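Local coordinates for protein ribonuclease J (Methanolobus psychrophilus R15, PDB 5HAB) that probably degrades RNA as an exoribonuclease of the metallo-beta-lactamase and beta-CASP family, at residues B[127-130]-B[131-135]. The protein carries 1 engineered substitution. Numbering follows the deposited sequence.
Sequences TPYT and TALIK
The first turns of helix 128-138, in the beta-alpha-beta unit formed with strands 124-126 and 150-152 of the metallo-beta-lactamase part, bring Tyr129 against Leu133 and Thr131 back onto Thr127 and Pro128. Thr127 is the N-cap, and Pro128 opens the helix. The i to i+4 ladder starts at once. Thr131 N meets Thr127 O at 2.6 Å, with an N-H...O angle of 167°. The next rungs run from Ala132 N to Pro128 O at 2.9 Å and from Leu133 N to Tyr129 O at 3.0 Å.

Pro128 O is also approached by the Thr131 hydroxyl. This hydroxyl sits between its own backbone N and carbonyl carbon (chi1 59°), which turns OG1 back toward the preceding turn. Its bond to Pro128 O is modelled as very short, so its geometry is doubtful. The methyl CG2 of Thr131 lies beside Thr127 O. The Thr131 side chain also touches Ala126 and Ile150 of the flanking strands.

On another side of the helix, the Tyr129 ring stands out with CG anti to its backbone N (chi1 -175°). Its hydroxyl is hydrogen-bonded to the backbone O of Tyr298, and its side chain touches Thr301 and Ala302 of helix 293-304, which lies in the beta-CASP domain. This side of the helix thus faces the beta-CASP domain. Leu133 CG lies 4.2 Å above one ring face, displaced toward the rim. Thr130 and Ile134 run side by side in the same direction, with Thr130 CG2 4.0 Å from Ile134 CD1. The closest side-chain approach between Tyr129 and Leu133 is CE2 to CD1, at 3.4 Å.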
loop_
_atom_site.group_PDB
_atom_site.type_symbol
_atom_site.label_atom_id
_atom_site.label_comp_id
_atom_site.label_asym_id
_atom_site.label_seq_id
_atom_site.Cartn_x
_atom_site.Cartn_y
_atom_site.Cartn_z
ATOM N N THR B 127 2.427 25.032 31.279
ATOM C CA THR B 127 3.370 24.419 32.204
ATOM C C THR B 127 4.713 25.143 32.144
ATOM O O THR B 127 5.026 25.767 31.127
ATOM C CB THR B 127 3.571 22.925 31.883
ATOM O OG1 THR B 127 4.087 22.789 30.552
ATOM C CG2 THR B 127 2.260 22.168 32.017
ATOM N N PRO B 128 5.512 25.053 33.224
ATOM C CA PRO B 128 6.827 25.703 33.306
ATOM C C PRO B 128 7.685 25.553 32.054
ATOM O O PRO B 128 8.146 26.563 31.515
ATOM C CB PRO B 128 7.476 24.996 34.496
ATOM C CG PRO B 128 6.327 24.716 35.403
ATOM C CD PRO B 128 5.144 24.420 34.506
ATOM N N TYR B 129 7.889 24.323 31.592
ATOM C CA TYR B 129 8.696 24.100 30.398
ATOM C C TYR B 129 8.061 24.767 29.177
ATOM O O TYR B 129 8.730 25.478 28.410
ATOM C CB TYR B 129 8.885 22.600 30.150
ATOM C CG TYR B 129 9.820 22.294 29.000
ATOM C CD1 TYR B 129 11.159 22.658 29.053
ATOM C CD2 TYR B 129 9.364 21.641 27.864
ATOM C CE1 TYR B 129 12.016 22.385 28.003
ATOM C CE2 TYR B 129 10.216 21.358 26.812
ATOM C CZ TYR B 129 11.540 21.734 26.885
ATOM O OH TYR B 129 12.391 21.459 25.836
ATOM N N THR B 130 6.760 24.543 29.017
ATOM C CA THR B 130 6.003 25.149 27.930
ATOM C C THR B 130 6.088 26.668 27.983
ATOM O O THR B 130 6.324 27.317 26.959
ATOM C CB THR B 130 4.522 24.749 27.974
ATOM O OG1 THR B 130 4.408 23.331 28.133
ATOM C CG2 THR B 130 3.824 25.179 26.698
ATOM N N THR B 131 5.894 27.227 29.175
ATOM C CA THR B 131 5.967 28.675 29.350
ATOM C C THR B 131 7.332 29.187 28.933
ATOM O O THR B 131 7.432 30.204 28.261
ATOM C CB THR B 131 5.714 29.108 30.809
ATOM O OG1 THR B 131 6.688 28.496 31.662
ATOM C CG2 THR B 131 4.314 28.719 31.270
ATOM N N ALA B 132 8.380 28.469 29.324
ATOM C CA ALA B 132 9.733 28.850 28.946
ATOM C C ALA B 132 9.891 28.871 27.428
ATOM O O ALA B 132 10.470 29.807 26.878
ATOM C CB ALA B 132 10.751 27.911 29.573
ATOM N N LEU B 133 9.378 27.845 26.750
ATOM C CA LEU B 133 9.513 27.781 25.292
ATOM C C LEU B 133 8.728 28.891 24.594
ATOM O O LEU B 133 9.185 29.460 23.591
ATOM C CB LEU B 133 9.047 26.427 24.766
ATOM C CG LEU B 133 9.908 25.232 25.168
ATOM C CD1 LEU B 133 9.134 23.951 24.931
ATOM C CD2 LEU B 133 11.227 25.238 24.419
ATOM N N ILE B 134 7.543 29.183 25.122
ATOM C CA ILE B 134 6.725 30.260 24.585
ATOM C C ILE B 134 7.443 31.591 24.779
ATOM O O ILE B 134 7.513 32.396 23.854
ATOM C CB ILE B 134 5.322 30.290 25.213
ATOM C CG1 ILE B 134 4.534 29.033 24.840
ATOM C CG2 ILE B 134 4.566 31.518 24.734
ATOM C CD1 ILE B 134 3.199 28.935 25.555
ATOM N N LYS B 135 7.985 31.831 25.971
ATOM C CA LYS B 135 8.735 33.070 26.202
ATOM C C LYS B 135 9.923 33.207 25.263
ATOM O O LYS B 135 10.095 34.247 24.625
ATOM C CB LYS B 135 9.235 33.180 27.648
ATOM C CG LYS B 135 8.162 33.383 28.679
ATOM C CD LYS B 135 8.769 33.557 30.055
ATOM C CE LYS B 135 7.696 33.569 31.123
ATOM N NZ LYS B 135 8.270 33.639 32.492
#